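Local structure of glucoamylase (Thermoanaerobacterium thermosaccharolyticum, 1LF6) at residues Q36-G41 with Y107-T112; F52-G57 with K122-D127; G57-V62 with K73-I78. The protein hydrolyses terminal alpha-1,4-linked glucose units one after another from the non-reducing ends of glucan chains, releasing beta-D-glucose. All coordinates share one frame; numbering follows the deposited sequence.

Overall arrangement
The three contacts cluster in the N-terminal beta-sandwich of this family 15 glucoamylase. Interactions 1 and 2 join its two antiparallel sheets face to face, with centres about 6 Å apart. Interaction 3 lies within one of these sheets, where strand 58-63 turns back as strand 70-80. Its centre is about 8 Å from that of interaction 2 and 10 Å from that of interaction 1. Interactions 2 and 3 share Gly-57. Lys-37 NZ and Glu-61 OE1, 2.6 Å apart, form a salt bridge between interactions 1 and 3. The side chain of Glu-61 lies about 10 Å from that of Trp-325, which probably binds substrate. Interactions 1 and 2 lie away from the probable catalytic residues, Glu-435 and Glu-438.

Interaction 1: Q36-G41 with Y107-T112; sequences QKQGVG and YKLVNT
Tyr-107 reaches across the interior of the beta-sandwich to the backbone of Gly-39 and Val-40. Strand 39-42 is an edge strand of one antiparallel sheet within this chain. Strand 107-113 belongs to the facing sheet, so this is a contact between sheets. It is small and mostly buried.

The phenol makes a hydrogen bond across the contact: Tyr-107 OH donates to Val-40 O at 2.9 Å. The carbonyl oxygen lies at the edge of the ring, near its plane. The C=O...OH angle is 130°, and the donor is tilted 24° from the carbonyl plane. CG of Tyr-107 lies anti to the carbonyl carbon (chi1 -57°), from where the ring extends to strand 39-42.

Van der Waals contact accompanies this bond. Gly-39 CA lies 3.5 Å from Tyr-107 CZ, approaching the ring obliquely. A glycine suits this place, because a beta carbon on residue 39 would fall 2.4 Å from Tyr-107 CE1. The side chain of Val-40 starts out away from strand 107-113 and touches Pro-651 and Thr-53. Phe-52 and Leu-54 of the neighbouring strand also touch the Tyr-107 side chain.

Leu-109 lays its CD2 methyl against the carboxamide of Gln-38, a van der Waals contact. Their side chains cross obliquely. The chain of Gln-38 runs extended beyond CG and carries the amide toward the facing sheet.

Polar partners outside the two segments hold that amide. OE1 accepts from Gly-57 N, and NE2 bonds to Ser-95 OG, so both ends of the group are fixed. Ser-95 OG also bonds to Asn-111 OD1. Between these two anchors, Leu-109 CD2 meets both amide tips at equal range, 3.9 Å from Gln-38 OE1 and 3.9 Å from Gln-38 NE2.

Interaction 2: F52-G57 with K122-D127; sequences FTLANG and KDIFTD
Lys-122 and Gly-57 meet at one end of this contact, and Phe-52 packs on Ile-124 to Thr-126 at the other. Strands 52-55 and 122-126 come from the two sheets of the sandwich. The axes of 52-55 and 122-126 pass 8.8 Å apart, roughly antiparallel at 155°. At that spacing side chains, not bonds between backbones, make the contact.

Lys-122 comes first. Its chain is extended beyond CG and brings NZ 2.9 Å from Gly-57 O, to which it donates. NZ lies in the carbonyl plane, with a C=O...N angle of 146°. NZ also forms a salt bridge with Glu-89, which probably offsets the buried charge. Gly-57 O accepts a second bond, from Asn-111 ND2.

Ile-124 is next to point inward, and its two branches divide the work. CD1 meets Leu-54 CD2 at 3.5 Å, the two side chains sliding past each other in opposite directions. CG2 stands 3.9 Å above the plane of the Phe-52 ring, offset toward the rim on the CD2-CE2 side. This is a CH-pi contact over one face.

Phe-125 turns its side chain away and offers backbone, with its CA 4.0 Å from Phe-52 CE1. Thr-126 points inward again, and its CG2 lies 3.7 Å from Phe-52 CD1. With CG between the backbone N and the carbonyl carbon (chi1 66°), the Phe-52 ring lies where it meets both Ile-124 and Thr-126. An alanine in place of Phe-52 would probably open a gap between the sheets and leave Ile-124 CG2 and Thr-126 CG2 without the ring they pack on.

Around this end, Leu-133 of strand 132-141 and Tyr-276 of helix 269-284 touch both Phe-52 and Thr-126. Nearer the middle, Ile-59 of strand 58-63 packs against Leu-54 and Ile-124.

Interaction 3: G57-V62 with K73-I78; sequences GAISEV and KEIKFI
Ile-59 and Ile-75 are neighbours across an antiparallel beta hairpin, formed by strands 58-63 and 70-80. The axes of 58-62 and 74-78 come within 4.8 Å.

The tight part is the inner side of this pair. The two isoleucine side chains lie side by side and point the same way, with Ile-59 CG2 3.9 Å from Ile-75 CD1. Ile-59 also touches Leu-133 of the facing sheet. Beside the pair, Ile-75 N donates to Ile-59 O at 3.1 Å, a bent bond with an angle of 144° at the hydrogen. The same oxygen receives a CA-H...O contact from Glu-74 CA at 3.4 Å.

The other side is looser and partly exposed. The chain turns a corner at Lys-73, whose NZ forms a salt bridge with Glu-74 OE1 at 3.0 Å, the hydrogen bond within it being weak. Lys-76 touches Ala-58 through CB alone, and its NZ goes on to a salt bridge with Asp-88.

Water also enters the pairing of the strands. Between Ile-59 and Ile-75 one water accepts from Ile-59 N at 3.2 Å and donates to Ile-75 O at 2.8 Å.

Interaction 1: Q36-G41 with Y107-T112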
loop_
_atom_site.group_PDB
_atom_site.type_symbol
_atom_site.label_atom_id
_atom_site.label_comp_id
_atom_site.label_asym_id
_atom_site.label_seq_id
_atom_site.Cartn_x
_atom_site.Cartn_y
_atom_site.Cartn_z
ATOM N N GLN A 36 2.920 -8.502 4.039
ATOM C CA GLN A 36 2.688 -9.225 2.786
ATOM C C GLN A 36 1.205 -9.594 2.804
ATOM O O GLN A 36 0.759 -10.400 3.627
ATOM C CB GLN A 36 3.574 -10.480 2.718
ATOM C CG GLN A 36 3.083 -11.577 1.779
ATOM C CD GLN A 36 3.039 -11.172 0.303
ATOM O OE1 GLN A 36 2.566 -11.943 -0.532
ATOM N NE2 GLN A 36 3.529 -9.971 -0.023
ATOM N N LYS A 37 0.441 -8.992 1.899
ATOM C CA LYS A 37 -0.990 -9.229 1.862
ATOM C C LYS A 37 -1.478 -10.113 0.729
ATOM O O LYS A 37 -1.025 -9.999 -0.409
ATOM C CB LYS A 37 -1.734 -7.886 1.809
ATOM C CG LYS A 37 -1.361 -6.921 2.922
ATOM C CD LYS A 37 -1.605 -7.524 4.295
ATOM C CE LYS A 37 -1.322 -6.513 5.392
ATOM N NZ LYS A 37 -1.454 -7.109 6.758
ATOM N N GLN A 38 -2.421 -10.990 1.060
ATOM C CA GLN A 38 -3.029 -11.895 0.086
ATOM C C GLN A 38 -4.122 -11.132 -0.638
ATOM O O GLN A 38 -4.529 -11.502 -1.739
ATOM C CB GLN A 38 -3.652 -13.100 0.795
ATOM C CG GLN A 38 -2.660 -14.128 1.288
ATOM C CD GLN A 38 -3.334 -15.203 2.107
ATOM O OE1 GLN A 38 -3.876 -14.928 3.176
ATOM N NE2 GLN A 38 -3.315 -16.434 1.610
ATOM N N GLY A 39 -4.595 -10.064 -0.006
ATOM C CA GLY A 39 -5.639 -9.260 -0.612
ATOM C C GLY A 39 -5.997 -8.036 0.202
ATOM O O GLY A 39 -5.673 -7.947 1.389
ATOM N N VAL A 40 -6.653 -7.086 -0.451
ATOM C CA VAL A 40 -7.097 -5.863 0.192
ATOM C C VAL A 40 -8.439 -5.513 -0.432
ATOM O O VAL A 40 -8.682 -5.832 -1.595
ATOM C CB VAL A 40 -6.101 -4.694 -0.022
ATOM C CG1 VAL A 40 -4.736 -5.069 0.536
ATOM C CG2 VAL A 40 -6.002 -4.345 -1.508
ATOM N N GLY A 41 -9.320 -4.875 0.332
ATOM C CA GLY A 41 -10.612 -4.531 -0.229
ATOM C C GLY A 41 -11.421 -3.507 0.535
ATOM O O GLY A 41 -11.099 -3.135 1.659
ATOM N N TYR A 107 -12.793 -11.816 -1.726
ATOM C CA TYR A 107 -11.896 -12.962 -1.673
ATOM C C TYR A 107 -12.417 -14.239 -1.037
ATOM O O TYR A 107 -13.262 -14.226 -0.137
ATOM C CB TYR A 107 -10.608 -12.575 -0.939
ATOM C CG TYR A 107 -9.869 -11.404 -1.542
ATOM C CD1 TYR A 107 -8.777 -11.600 -2.384
ATOM C CD2 TYR A 107 -10.249 -10.097 -1.249
ATOM C CE1 TYR A 107 -8.077 -10.520 -2.914
ATOM C CE2 TYR A 107 -9.560 -9.011 -1.773
ATOM C CZ TYR A 107 -8.475 -9.230 -2.604
ATOM O OH TYR A 107 -7.796 -8.150 -3.126
ATOM N N LYS A 108 -11.861 -15.343 -1.523
ATOM C CA LYS A 108 -12.165 -16.671 -1.031
ATOM C C LYS A 108 -10.836 -17.242 -0.560
ATOM O O LYS A 108 -9.839 -17.206 -1.286
ATOM C CB LYS A 108 -12.729 -17.556 -2.145
ATOM C CG LYS A 108 -12.979 -18.996 -1.709
ATOM C CD LYS A 108 -13.472 -19.849 -2.872
ATOM C CE LYS A 108 -13.701 -21.281 -2.439
ATOM N NZ LYS A 108 -14.114 -22.139 -3.585
ATOM N N LEU A 109 -10.817 -17.749 0.663
ATOM C CA LEU A 109 -9.602 -18.334 1.218
ATOM C C LEU A 109 -9.854 -19.787 1.586
ATOM O O LEU A 109 -10.883 -20.122 2.172
ATOM C CB LEU A 109 -9.164 -17.566 2.469
ATOM C CG LEU A 109 -8.596 -16.155 2.290
ATOM C CD1 LEU A 109 -8.512 -15.459 3.644
ATOM C CD2 LEU A 109 -7.232 -16.239 1.638
ATOM N N VAL A 110 -8.917 -20.649 1.226
ATOM C CA VAL A 110 -9.026 -22.058 1.556
ATOM C C VAL A 110 -7.778 -22.403 2.342
ATOM O O VAL A 110 -6.679 -22.431 1.790
ATOM C CB VAL A 110 -9.094 -22.946 0.293
ATOM C CG1 VAL A 110 -9.165 -24.415 0.692
ATOM C CG2 VAL A 110 -10.311 -22.575 -0.532
ATOM N N ASN A 111 -7.947 -22.636 3.639
ATOM C CA ASN A 111 -6.821 -22.977 4.501
ATOM C C ASN A 111 -6.861 -24.458 4.836
ATOM O O ASN A 111 -7.804 -24.937 5.472
ATOM C CB ASN A 111 -6.861 -22.143 5.785
ATOM C CG ASN A 111 -6.851 -20.651 5.505
ATOM O OD1 ASN A 111 -6.362 -20.211 4.467
ATOM N ND2 ASN A 111 -7.383 -19.868 6.434
ATOM N N THR A 112 -5.833 -25.175 4.396
ATOM C CA THR A 112 -5.742 -26.608 4.624
ATOM C C THR A 112 -4.673 -26.959 5.647
ATOM O O THR A 112 -3.483 -26.720 5.427
ATOM C CB THR A 112 -5.424 -27.361 3.314
ATOM O OG1 THR A 112 -6.441 -27.084 2.345
ATOM C CG2 THR A 112 -5.370 -28.858 3.557
#

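Interaction 2: F52-G57 with K122-D127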
loop_
_atom_site.group_PDB
_atom_site.type_symbol
_atom_site.label_atom_id
_atom_site.label_comp_id
_atom_site.label_asym_id
_atom_site.label_seq_id
_atom_site.Cartn_x
_atom_site.Cartn_y
_atom_site.Cartn_z
ATOM N N PHE A 52 -10.352 -3.648 4.485
ATOM C CA PHE A 52 -9.781 -4.846 5.097
ATOM C C PHE A 52 -8.579 -5.340 4.301
ATOM O O PHE A 52 -8.417 -5.002 3.126
ATOM C CB PHE A 52 -10.817 -5.978 5.185
ATOM C CG PHE A 52 -11.261 -6.506 3.846
ATOM C CD1 PHE A 52 -12.328 -5.919 3.169
ATOM C CD2 PHE A 52 -10.602 -7.581 3.253
ATOM C CE1 PHE A 52 -12.730 -6.393 1.921
ATOM C CE2 PHE A 52 -10.997 -8.059 2.007
ATOM C CZ PHE A 52 -12.063 -7.463 1.340
ATOM N N THR A 53 -7.733 -6.128 4.957
ATOM C CA THR A 53 -6.555 -6.709 4.321
ATOM C C THR A 53 -6.485 -8.158 4.775
ATOM O O THR A 53 -6.990 -8.498 5.842
ATOM C CB THR A 53 -5.243 -5.990 4.739
ATOM O OG1 THR A 53 -5.044 -6.116 6.156
ATOM C CG2 THR A 53 -5.306 -4.523 4.376
ATOM N N LEU A 54 -5.878 -9.008 3.953
ATOM C CA LEU A 54 -5.742 -10.425 4.268
ATOM C C LEU A 54 -4.262 -10.805 4.291
ATOM O O LEU A 54 -3.472 -10.310 3.485
ATOM C CB LEU A 54 -6.462 -11.279 3.212
ATOM C CG LEU A 54 -7.933 -10.966 2.930
ATOM C CD1 LEU A 54 -8.439 -11.850 1.792
ATOM C CD2 LEU A 54 -8.755 -11.186 4.188
ATOM N N ALA A 55 -3.896 -11.689 5.210
ATOM C CA ALA A 55 -2.517 -12.145 5.336
ATOM C C ALA A 55 -2.487 -13.469 6.093
ATOM O O ALA A 55 -3.236 -13.660 7.054
ATOM C CB ALA A 55 -1.678 -11.096 6.076
ATOM N N ASN A 56 -1.638 -14.385 5.638
ATOM C CA ASN A 56 -1.494 -15.686 6.275
ATOM C C ASN A 56 -2.817 -16.421 6.471
ATOM O O ASN A 56 -3.044 -17.043 7.508
ATOM C CB ASN A 56 -0.778 -15.510 7.620
ATOM C CG ASN A 56 0.643 -15.000 7.454
ATOM O OD1 ASN A 56 1.146 -14.237 8.279
ATOM N ND2 ASN A 56 1.300 -15.426 6.385
ATOM N N GLY A 57 -3.687 -16.333 5.469
ATOM C CA GLY A 57 -4.965 -17.017 5.525
ATOM C C GLY A 57 -6.021 -16.408 6.418
ATOM O O GLY A 57 -7.052 -17.028 6.680
ATOM N N LYS A 122 -13.179 -19.517 3.522
ATOM C CA LYS A 122 -13.755 -18.218 3.846
ATOM C C LYS A 122 -14.167 -17.382 2.637
ATOM O O LYS A 122 -13.609 -17.506 1.552
ATOM C CB LYS A 122 -12.763 -17.404 4.686
ATOM C CG LYS A 122 -12.189 -18.136 5.893
ATOM C CD LYS A 122 -11.075 -17.317 6.543
ATOM C CE LYS A 122 -10.524 -18.001 7.784
ATOM N NZ LYS A 122 -9.409 -17.220 8.404
ATOM N N ASP A 123 -15.155 -16.525 2.858
ATOM C CA ASP A 123 -15.668 -15.607 1.848
ATOM C C ASP A 123 -15.635 -14.277 2.573
ATOM O O ASP A 123 -16.351 -14.095 3.561
ATOM C CB ASP A 123 -17.109 -15.968 1.474
ATOM C CG ASP A 123 -17.187 -17.098 0.473
ATOM O OD1 ASP A 123 -16.263 -17.936 0.464
ATOM O OD2 ASP A 123 -18.175 -17.158 -0.305
ATOM N N ILE A 124 -14.804 -13.358 2.093
ATOM C CA ILE A 124 -14.653 -12.065 2.748
ATOM C C ILE A 124 -14.903 -10.857 1.853
ATOM O O ILE A 124 -14.412 -10.790 0.729
ATOM C CB ILE A 124 -13.237 -11.949 3.357
ATOM C CG1 ILE A 124 -12.995 -13.134 4.302
ATOM C CG2 ILE A 124 -13.081 -10.621 4.101
ATOM C CD1 ILE A 124 -11.559 -13.275 4.760
ATOM N N PHE A 125 -15.660 -9.899 2.383
ATOM C CA PHE A 125 -15.996 -8.665 1.681
ATOM C C PHE A 125 -16.725 -7.760 2.664
ATOM O O PHE A 125 -16.889 -8.113 3.828
ATOM C CB PHE A 125 -16.881 -8.961 0.465
ATOM C CG PHE A 125 -18.198 -9.595 0.811
ATOM C CD1 PHE A 125 -19.332 -8.813 1.014
ATOM C CD2 PHE A 125 -18.303 -10.976 0.953
ATOM C CE1 PHE A 125 -20.551 -9.398 1.353
ATOM C CE2 PHE A 125 -19.514 -11.569 1.292
ATOM C CZ PHE A 125 -20.642 -10.780 1.493
ATOM N N THR A 126 -17.162 -6.593 2.209
ATOM C CA THR A 126 -17.861 -5.678 3.101
ATOM C C THR A 126 -19.290 -5.385 2.657
ATOM O O THR A 126 -19.687 -5.715 1.540
ATOM C CB THR A 126 -17.104 -4.346 3.228
ATOM O OG1 THR A 126 -16.946 -3.758 1.932
ATOM C CG2 THR A 126 -15.733 -4.573 3.854
ATOM N N ASP A 127 -20.050 -4.765 3.552
ATOM C CA ASP A 127 -21.434 -4.396 3.297
ATOM C C ASP A 127 -21.411 -3.058 2.569
ATOM O O ASP A 127 -20.989 -2.047 3.127
ATOM C CB ASP A 127 -22.180 -4.280 4.635
ATOM C CG ASP A 127 -23.682 -4.052 4.465
ATOM O OD1 ASP A 127 -24.434 -4.397 5.398
ATOM O OD2 ASP A 127 -24.104 -3.524 3.417
#

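Interaction 3: G57-V62 with K73-I78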
loop_
_atom_site.group_PDB
_atom_site.type_symbol
_atom_site.label_atom_id
_atom_site.label_comp_id
_atom_site.label_asym_id
_atom_site.label_seq_id
_atom_site.Cartn_x
_atom_site.Cartn_y
_atom_site.Cartn_z
ATOM N N GLY A 57 -3.687 -16.333 5.469
ATOM C CA GLY A 57 -4.965 -17.017 5.525
ATOM C C GLY A 57 -6.021 -16.408 6.418
ATOM O O GLY A 57 -7.052 -17.028 6.680
ATOM N N ALA A 58 -5.794 -15.188 6.884
ATOM C CA ALA A 58 -6.772 -14.559 7.755
ATOM C C ALA A 58 -6.829 -13.051 7.612
ATOM O O ALA A 58 -5.893 -12.409 7.129
ATOM C CB ALA A 58 -6.484 -14.929 9.208
ATOM N N ILE A 59 -7.954 -12.495 8.028
ATOM C CA ILE A 59 -8.149 -11.064 7.993
ATOM C C ILE A 59 -7.080 -10.441 8.886
ATOM O O ILE A 59 -6.890 -10.868 10.025
ATOM C CB ILE A 59 -9.547 -10.702 8.537
ATOM C CG1 ILE A 59 -10.610 -11.094 7.508
ATOM C CG2 ILE A 59 -9.612 -9.229 8.907
ATOM C CD1 ILE A 59 -12.035 -11.038 8.032
ATOM N N SER A 60 -6.353 -9.463 8.357
ATOM C CA SER A 60 -5.335 -8.787 9.147
ATOM C C SER A 60 -5.898 -7.413 9.523
ATOM O O SER A 60 -6.992 -7.330 10.085
ATOM C CB SER A 60 -4.024 -8.669 8.354
ATOM O OG SER A 60 -4.240 -8.252 7.016
ATOM N N GLU A 61 -5.181 -6.340 9.216
ATOM C CA GLU A 61 -5.670 -5.007 9.559
ATOM C C GLU A 61 -7.002 -4.647 8.897
ATOM O O GLU A 61 -7.250 -4.985 7.736
ATOM C CB GLU A 61 -4.649 -3.927 9.180
ATOM C CG GLU A 61 -3.382 -3.892 10.016
ATOM C CD GLU A 61 -2.295 -4.807 9.486
ATOM O OE1 GLU A 61 -2.461 -5.349 8.380
ATOM O OE2 GLU A 61 -1.268 -4.973 10.179
ATOM N N VAL A 62 -7.857 -3.964 9.656
ATOM C CA VAL A 62 -9.151 -3.505 9.164
ATOM C C VAL A 62 -9.210 -2.031 9.525
ATOM O O VAL A 62 -8.890 -1.647 10.653
ATOM C CB VAL A 62 -10.337 -4.254 9.827
ATOM C CG1 VAL A 62 -11.648 -3.794 9.203
ATOM C CG2 VAL A 62 -10.176 -5.758 9.654
ATOM N N LYS A 73 -6.045 -5.896 14.353
ATOM C CA LYS A 73 -4.751 -6.471 14.028
ATOM C C LYS A 73 -4.987 -7.771 13.267
ATOM O O LYS A 73 -4.358 -8.024 12.237
ATOM C CB LYS A 73 -3.955 -6.731 15.310
ATOM C CG LYS A 73 -2.515 -7.180 15.092
ATOM C CD LYS A 73 -2.380 -8.690 15.094
ATOM C CE LYS A 73 -0.916 -9.113 15.050
ATOM N NZ LYS A 73 -0.753 -10.587 15.192
ATOM N N GLU A 74 -5.915 -8.582 13.774
ATOM C CA GLU A 74 -6.249 -9.858 13.158
ATOM C C GLU A 74 -7.580 -10.436 13.621
ATOM O O GLU A 74 -8.135 -10.035 14.642
ATOM C CB GLU A 74 -5.188 -10.911 13.467
ATOM C CG GLU A 74 -3.872 -10.761 12.758
ATOM C CD GLU A 74 -3.034 -12.011 12.913
ATOM O OE1 GLU A 74 -2.850 -12.451 14.070
ATOM O OE2 GLU A 74 -2.567 -12.555 11.884
ATOM N N ILE A 75 -8.066 -11.395 12.842
ATOM C CA ILE A 75 -9.293 -12.133 13.127
ATOM C C ILE A 75 -8.985 -13.498 12.527
ATOM O O ILE A 75 -9.026 -13.672 11.307
ATOM C CB ILE A 75 -10.526 -11.543 12.414
ATOM C CG1 ILE A 75 -10.748 -10.094 12.842
ATOM C CG2 ILE A 75 -11.762 -12.364 12.774
ATOM C CD1 ILE A 75 -11.900 -9.405 12.118
ATOM N N LYS A 76 -8.649 -14.460 13.383
ATOM C CA LYS A 76 -8.295 -15.791 12.914
ATOM C C LYS A 76 -9.001 -16.919 13.654
ATOM O O LYS A 76 -9.596 -16.716 14.719
ATOM C CB LYS A 76 -6.783 -15.990 13.035
ATOM C CG LYS A 76 -6.293 -15.990 14.479
ATOM C CD LYS A 76 -4.779 -16.072 14.563
ATOM C CE LYS A 76 -4.312 -15.991 16.011
ATOM N NZ LYS A 76 -2.831 -16.068 16.120
ATOM N N PHE A 77 -8.922 -18.112 13.077
ATOM C CA PHE A 77 -9.530 -19.295 13.669
ATOM C C PHE A 77 -8.477 -20.184 14.310
ATOM O O PHE A 77 -7.353 -20.292 13.812
ATOM C CB PHE A 77 -10.276 -20.109 12.607
ATOM C CG PHE A 77 -11.632 -19.569 12.273
ATOM C CD1 PHE A 77 -12.644 -19.564 13.228
ATOM C CD2 PHE A 77 -11.900 -19.058 11.009
ATOM C CE1 PHE A 77 -13.903 -19.057 12.928
ATOM C CE2 PHE A 77 -13.153 -18.551 10.701
ATOM C CZ PHE A 77 -14.159 -18.550 11.662
ATOM N N ILE A 78 -8.853 -20.806 15.423
ATOM C CA ILE A 78 -7.976 -21.728 16.129
ATOM C C ILE A 78 -8.773 -23.015 16.294
ATOM O O ILE A 78 -9.922 -22.985 16.741
ATOM C CB ILE A 78 -7.584 -21.207 17.532
ATOM C CG1 ILE A 78 -6.982 -19.805 17.421
ATOM C CG2 ILE A 78 -6.578 -22.160 18.171
ATOM C CD1 ILE A 78 -5.747 -19.733 16.537
HETATM O O HOH W 1 -10.233 -14.467 8.957
#